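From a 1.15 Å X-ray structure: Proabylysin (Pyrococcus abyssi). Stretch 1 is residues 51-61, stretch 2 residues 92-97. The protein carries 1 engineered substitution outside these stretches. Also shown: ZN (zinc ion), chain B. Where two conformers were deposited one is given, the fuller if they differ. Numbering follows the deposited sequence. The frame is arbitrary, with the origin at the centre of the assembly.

Stretch 1 51-61: EEEMFYILIHE
Stretch 2, residues 92-97: IEDRIM

Two helical segments of one chain, residues 51-61 and 92-97, cross with their axes 9.9 Å apart at closest approach and their N-to-C directions 110° apart (signed crossing angle -110°), burying 434 Å² in all. Both keep regular helical torsions (phi -53 to -69°, psi -36 to -50°) and i to i+4 hydrogen bonds, from Phe55 N to Glu51 O (2.8 Å) through Glu61 N to Ile57 O (2.9 Å) in the first, and Ile96 N to Ile92 O (3.0 Å) and Met97 N to Glu93 O (2.9 Å) in the second. The closest CA pair is Glu53 CA and Ile92 CA, 6.2 Å apart.

One turn apart, Ile92 and Ile96 both point their CA-to-CB bonds toward the first helix and supply the apolar part of the contact. Ile92 is m,m (-62°, -52°); Ile92 CG2 lies 3.5 Å from Tyr56 CB and 4.0 Å from Glu53 CA, while Ile92 CD1 reaches 3.6 Å from Glu52 OE2. Ile96 is m,t (-66°, 167°), an extended form that carries Ile96 CD1 to 3.9 Å from Ile57 CG1 and 4.1 Å from Tyr56 CD2. Ile57, also m,t, starts sideways, but its end comes nearer the second helix.

Tyr56 is t (chi1 177°, chi2 77°), its CA-to-CB bond directed toward the second helix, and its ring carries the hydroxyl to Glu93. That side chain leaves sideways, m,t (-75°, -172°) with chi3 -168°, and its extended chain brings the carboxylate within reach: Tyr56 OH donates to Glu93 OE1 in a very short 2.5 Å hydrogen bond. Tyr56 OH in turn accepts from His60 ND1 at 3.0 Å (N-H...O angle 161°), one turn later. His60 is t (chi1 -179°, chi2 111°), and His60 NE2 binds the zinc ion at 2.0 Å, with three further ligand atoms from elsewhere in the structure. A polar chain thus runs from metal through imidazole and phenol to carboxylate.

Glu53, m,t (-62°, 154°) with chi3 -4°, packs CB 3.8 Å from Ile96 CG1 and CG 4.1 Å from Ile92 CG2, while Glu53 OE2 reaches 3.7 Å from Arg95 CB. The Arg95 CA-to-CB bond points toward the first helix; the m,t,t chain (chi4 -180°) then runs out extended and brings NH1 to a water that donates to Glu53 OE2 (water O to OE2 2.8 Å) and accepts from Arg95 NH1 (NH1 to water O 3.2 Å). Glu52 leaves sideways, and its extended t,t chain (chi3 -161°) brings the carboxylate nearer the second helix. Glu52 OE2 lies 4.3 Å from Arg95 NH1, well out of the guanidinium plane, so the charges attract without a salt bridge.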

ATOM      1  N   GLU A  51       8.273  -9.400  -3.050  1.00 15.11           N
ATOM      2  CA  GLU A  51       7.764  -8.386  -3.975  1.00 14.21           C
ATOM      3  C   GLU A  51       6.255  -8.278  -3.936  1.00 12.81           C
ATOM      4  O   GLU A  51       5.757  -7.165  -4.003  1.00 12.71           O
ATOM      5  CB  GLU A  51       8.200  -8.613  -5.443  1.00 17.82           C
ATOM      6  CG  GLU A  51       9.589  -8.221  -5.746  1.00 26.18           C
ATOM      7  CD  GLU A  51      10.036  -8.351  -7.187  1.00 29.81           C
ATOM      8  OE1 GLU A  51       9.626  -9.325  -7.858  1.00 24.74           O
ATOM      9  OE2 GLU A  51      10.808  -7.445  -7.590  1.00 43.32           O
ATOM     10  N   GLU A  52       5.516  -9.407  -3.907  1.00 12.75           N
ATOM     11  CA  GLU A  52       4.062  -9.284  -3.932  1.00 11.92           C
ATOM     12  C   GLU A  52       3.561  -8.586  -2.690  1.00 10.47           C
ATOM     13  O   GLU A  52       2.561  -7.867  -2.741  1.00 11.43           O
ATOM     14  CB  GLU A  52       3.426 -10.700  -4.086  1.00 16.34           C
ATOM     15  CG  GLU A  52       1.917 -10.679  -4.155  1.00 17.07           C
ATOM     16  CD  GLU A  52       1.150 -11.980  -4.323  1.00 15.27           C
ATOM     17  OE1 GLU A  52      -0.080 -11.986  -4.744  1.00  9.85           O
ATOM     18  OE2 GLU A  52       1.758 -13.021  -3.958  1.00 20.45           O
ATOM     19  N   GLU A  53       4.196  -8.824  -1.533  1.00 11.23           N
ATOM     20  CA  GLU A  53       3.811  -8.182  -0.287  0.68 10.77           C
ATOM     21  C   GLU A  53       4.122  -6.679  -0.323  1.00 11.06           C
ATOM     22  O   GLU A  53       3.309  -5.895   0.103  1.00 10.40           O
ATOM     23  CB  GLU A  53       4.477  -8.849   0.900  0.68 11.79           C
ATOM     24  CG  GLU A  53       4.136 -10.283   1.128  0.68 14.34           C
ATOM     25  CD  GLU A  53       5.143 -11.144   1.859  0.68 18.18           C
ATOM     26  OE1 GLU A  53       6.252 -10.705   2.204  0.68 18.03           O
ATOM     27  OE2 GLU A  53       4.756 -12.329   2.048  0.68 22.05           O
ATOM     28  N   MET A  54       5.301  -6.325  -0.823  1.00 10.68           N
ATOM     29  CA  MET A  54       5.602  -4.881  -0.994  1.00 11.12           C
ATOM     30  C   MET A  54       4.597  -4.227  -1.936  1.00 10.15           C
ATOM     31  O   MET A  54       4.131  -3.119  -1.699  1.00 10.95           O
ATOM     32  CB  MET A  54       7.015  -4.715  -1.568  1.00 12.16           C
ATOM     33  CG  MET A  54       8.123  -5.067  -0.634  0.56 15.57           C
ATOM     34  SD  MET A  54       9.773  -4.653  -1.275  0.56 18.80           S
ATOM     35  CE  MET A  54      10.229  -6.260  -1.903  0.56 31.43           C
ATOM     36  N   PHE A  55       4.324  -4.918  -3.045  1.00  9.84           N
ATOM     37  CA  PHE A  55       3.376  -4.382  -4.013  1.00  9.60           C
ATOM     38  C   PHE A  55       1.995  -4.221  -3.365  1.00  9.30           C
ATOM     39  O   PHE A  55       1.313  -3.235  -3.623  1.00 10.03           O
ATOM     40  CB  PHE A  55       3.296  -5.285  -5.249  1.00 10.31           C
ATOM     41  CG  PHE A  55       2.710  -4.602  -6.459  1.00 10.49           C
ATOM     42  CD1 PHE A  55       3.296  -3.446  -6.985  1.00 12.85           C
ATOM     43  CD2 PHE A  55       1.576  -5.134  -7.078  1.00 12.58           C
ATOM     44  CE1 PHE A  55       2.792  -2.862  -8.105  1.00 14.70           C
ATOM     45  CE2 PHE A  55       1.092  -4.523  -8.249  1.00 12.21           C
ATOM     46  CZ  PHE A  55       1.698  -3.397  -8.734  1.00 13.55           C
ATOM     47  N   TYR A  56       1.573  -5.197  -2.557  1.00  9.30           N
ATOM     48  CA  TYR A  56       0.299  -5.052  -1.853  1.00  9.05           C
ATOM     49  C   TYR A  56       0.255  -3.776  -1.052  1.00  8.84           C
ATOM     50  O   TYR A  56      -0.712  -3.052  -1.023  1.00  9.39           O
ATOM     51  CB  TYR A  56      -0.023  -6.314  -0.997  1.00  9.75           C
ATOM     52  CG  TYR A  56      -1.298  -6.044  -0.250  1.00  9.89           C
ATOM     53  CD1 TYR A  56      -2.518  -6.118  -0.936  1.00 11.20           C
ATOM     54  CD2 TYR A  56      -1.369  -5.614   1.047  1.00 10.83           C
ATOM     55  CE1 TYR A  56      -3.684  -5.848  -0.318  1.00 11.44           C
ATOM     56  CE2 TYR A  56      -2.530  -5.272   1.659  1.00 11.38           C
ATOM     57  CZ  TYR A  56      -3.719  -5.386   0.973  1.00 10.70           C
ATOM     58  OH  TYR A  56      -4.921  -5.084   1.551  1.00 13.37           O
ATOM     59  N   ILE A  57       1.309  -3.549  -0.237  1.00  9.24           N
ATOM     60  CA  ILE A  57       1.326  -2.357   0.589  1.00  9.30           C
ATOM     61  C   ILE A  57       1.179  -1.092  -0.257  1.00  9.14           C
ATOM     62  O   ILE A  57       0.420  -0.199   0.099  1.00  9.77           O
ATOM     63  CB  ILE A  57       2.589  -2.330   1.484  1.00  9.91           C
ATOM     64  CG1 ILE A  57       2.542  -3.490   2.490  1.00 11.99           C
ATOM     65  CG2 ILE A  57       2.732  -0.976   2.148  1.00 11.88           C
ATOM     66  CD1 ILE A  57       3.815  -3.742   3.188  1.00 14.64           C
ATOM     67  N   LEU A  58       1.942  -0.999  -1.337  1.00  9.35           N
ATOM     68  CA  LEU A  58       1.848   0.159  -2.205  1.00  9.23           C
ATOM     69  C   LEU A  58       0.464   0.313  -2.783  1.00  8.96           C
ATOM     70  O   LEU A  58      -0.073   1.429  -2.853  1.00 10.07           O
ATOM     71  CB  LEU A  58       2.916   0.087  -3.292  1.00 10.93           C
ATOM     72  CG  LEU A  58       4.348   0.275  -2.792  1.00 11.85           C
ATOM     73  CD1 LEU A  58       5.322   0.080  -3.948  1.00 16.53           C
ATOM     74  CD2 LEU A  58       4.600   1.612  -2.158  1.00 13.65           C
ATOM     75  N   ILE A  59      -0.137  -0.775  -3.282  1.00  9.13           N
ATOM     76  CA  ILE A  59      -1.476  -0.738  -3.838  1.00  8.89           C
ATOM     77  C   ILE A  59      -2.480  -0.338  -2.766  1.00  8.51           C
ATOM     78  O   ILE A  59      -3.374   0.489  -3.074  1.00  9.51           O
ATOM     79  CB  ILE A  59      -1.820  -2.071  -4.502  1.00  9.36           C
ATOM     80  CG1 ILE A  59      -1.080  -2.293  -5.829  1.00 10.34           C
ATOM     81  CG2 ILE A  59      -3.331  -2.236  -4.670  1.00 10.08           C
ATOM     82  CD1 ILE A  59      -1.562  -1.424  -6.967  1.00 11.26           C
ATOM     83  N   HIS A  60      -2.380  -0.896  -1.579  1.00  9.10           N
ATOM     84  CA  HIS A  60      -3.282  -0.565  -0.488  1.00  8.81           C
ATOM     85  C   HIS A  60      -3.214   0.908  -0.187  1.00  8.43           C
ATOM     86  O   HIS A  60      -4.242   1.601  -0.033  1.00  9.21           O
ATOM     87  CB  HIS A  60      -2.934  -1.454   0.709  1.00  9.40           C
ATOM     88  CG  HIS A  60      -3.824  -1.213   1.895  1.00  9.02           C
ATOM     89  ND1 HIS A  60      -4.740  -2.148   2.317  1.00 10.23           N
ATOM     90  CD2 HIS A  60      -3.976  -0.216   2.797  1.00  9.43           C
ATOM     91  CE1 HIS A  60      -5.399  -1.719   3.386  1.00 10.76           C
ATOM     92  NE2 HIS A  60      -4.955  -0.495   3.684  1.00 10.77           N
ATOM     93  N   GLU A  61      -1.991   1.415  -0.030  1.00  8.71           N
ATOM     94  CA  GLU A  61      -1.855   2.830   0.319  1.00  8.84           C
ATOM     95  C   GLU A  61      -2.276   3.775  -0.823  1.00  8.78           C
ATOM     96  O   GLU A  61      -2.950   4.757  -0.602  1.00  9.27           O
ATOM     97  CB  GLU A  61      -0.465   3.123   0.830  1.00  9.29           C
ATOM     98  CG  GLU A  61      -0.096   2.348   2.083  1.00  9.98           C
ATOM     99  CD  GLU A  61      -1.036   2.553   3.245  1.00 11.63           C
ATOM    100  OE1 GLU A  61      -1.771   3.534   3.378  1.00 14.37           O
ATOM    101  OE2 GLU A  61      -1.028   1.629   4.113  1.00 13.49           O
ATOM    102  N   ILE A  92      -2.606 -11.913   1.549  1.00 12.27           N
ATOM    103  CA  ILE A  92      -1.322 -11.206   1.593  1.00 11.92           C
ATOM    104  C   ILE A  92      -1.226 -10.413   2.884  1.00 11.52           C
ATOM    105  O   ILE A  92      -0.160 -10.351   3.507  1.00 12.62           O
ATOM    106  CB  ILE A  92      -1.132 -10.380   0.326  1.00 12.05           C
ATOM    107  CG1 ILE A  92      -1.106 -11.248  -0.925  1.00 14.56           C
ATOM    108  CG2 ILE A  92       0.115  -9.517   0.445  1.00 14.68           C
ATOM    109  CD1 ILE A  92      -0.161 -12.438  -0.966  1.00 17.51           C
ATOM    110  N   GLU A  93      -2.270  -9.726   3.315  1.00 12.71           N
ATOM    111  CA  GLU A  93      -2.246  -9.083   4.609  1.00 12.92           C
ATOM    112  C   GLU A  93      -1.878 -10.038   5.735  1.00 14.53           C
ATOM    113  O   GLU A  93      -1.104  -9.680   6.608  1.00 15.05           O
ATOM    114  CB  GLU A  93      -3.603  -8.463   4.925  1.00 14.74           C
ATOM    115  CG  GLU A  93      -3.874  -7.199   4.173  1.00 14.66           C
ATOM    116  CD  GLU A  93      -5.133  -6.497   4.640  1.00 20.09           C
ATOM    117  OE1 GLU A  93      -5.526  -5.586   3.912  1.00 19.15           O
ATOM    118  OE2 GLU A  93      -5.763  -6.774   5.687  1.00 28.72           O
ATOM    119  N   ASP A  94      -2.406 -11.218   5.683  1.00 13.93           N
ATOM    120  CA  ASP A  94      -2.096 -12.210   6.715  1.00 15.23           C
ATOM    121  C   ASP A  94      -0.620 -12.547   6.685  1.00 13.73           C
ATOM    122  O   ASP A  94       0.011 -12.723   7.732  1.00 15.97           O
ATOM    123  CB  ASP A  94      -2.954 -13.459   6.509  1.00 17.12           C
ATOM    124  CG  ASP A  94      -4.405 -13.337   6.922  1.00 22.75           C
ATOM    125  OD1 ASP A  94      -4.748 -12.334   7.598  1.00 34.58           O
ATOM    126  OD2 ASP A  94      -5.280 -14.183   6.614  1.00 35.15           O
ATOM    127  N   ARG A  95      -0.063 -12.717   5.491  1.00 13.04           N
ATOM    128  CA  ARG A  95       1.386 -13.008   5.387  1.00 12.92           C
ATOM    129  C   ARG A  95       2.214 -11.901   5.994  1.00 12.16           C
ATOM    130  O   ARG A  95       3.220 -12.123   6.673  1.00 13.36           O
ATOM    131  CB  ARG A  95       1.750 -13.311   3.922  1.00 13.92           C
ATOM    132  CG  ARG A  95       1.040 -14.546   3.348  1.00 15.59           C
ATOM    133  CD  ARG A  95       1.405 -14.835   1.910  1.00 16.56           C
ATOM    134  NE  ARG A  95       0.589 -15.887   1.343  1.00 19.09           N
ATOM    135  CZ  ARG A  95       0.690 -16.353   0.094  1.00 19.61           C
ATOM    136  NH1 ARG A  95       1.579 -15.793  -0.721  1.00 25.17           N
ATOM    137  NH2 ARG A  95      -0.087 -17.323  -0.341  1.00 27.63           N
ATOM    138  N   ILE A  96       1.892 -10.663   5.682  1.00 12.14           N
ATOM    139  CA  ILE A  96       2.623  -9.518   6.186  1.00 11.91           C
ATOM    140  C   ILE A  96       2.527  -9.425   7.685  1.00 12.33           C
ATOM    141  O   ILE A  96       3.512  -9.221   8.400  1.00 13.21           O
ATOM    142  CB  ILE A  96       2.107  -8.218   5.533  1.00 13.14           C
ATOM    143  CG1 ILE A  96       2.420  -8.232   4.049  1.00 13.87           C
ATOM    144  CG2 ILE A  96       2.689  -7.026   6.264  1.00 15.17           C
ATOM    145  CD1 ILE A  96       1.682  -7.168   3.277  1.00 16.28           C
ATOM    146  N   MET A  97       1.333  -9.637   8.230  1.00 13.36           N
ATOM    147  CA  MET A  97       1.160  -9.646   9.680  1.00 14.70           C
ATOM    148  C   MET A  97       1.939 -10.780  10.329  1.00 14.69           C
ATOM    149  O   MET A  97       2.536 -10.544  11.379  1.00 15.20           O
ATOM    150  CB  MET A  97      -0.319  -9.784  10.043  1.00 16.50           C
ATOM    151  CG  MET A  97      -0.469 -10.050  11.522  1.00 20.86           C
ATOM    152  SD  MET A  97      -0.073  -8.684  12.589  1.00 29.51           S
ATOM    153  CE  MET A  97       0.129  -9.459  14.195  1.00 87.65           C
TER
HETATM  154 ZN    ZN B 201      -5.798   0.818   4.905  0.96 10.19          ZN
HETATM  155  O   HOH W   1       4.118 -13.894  -0.238  1.00 35.12           O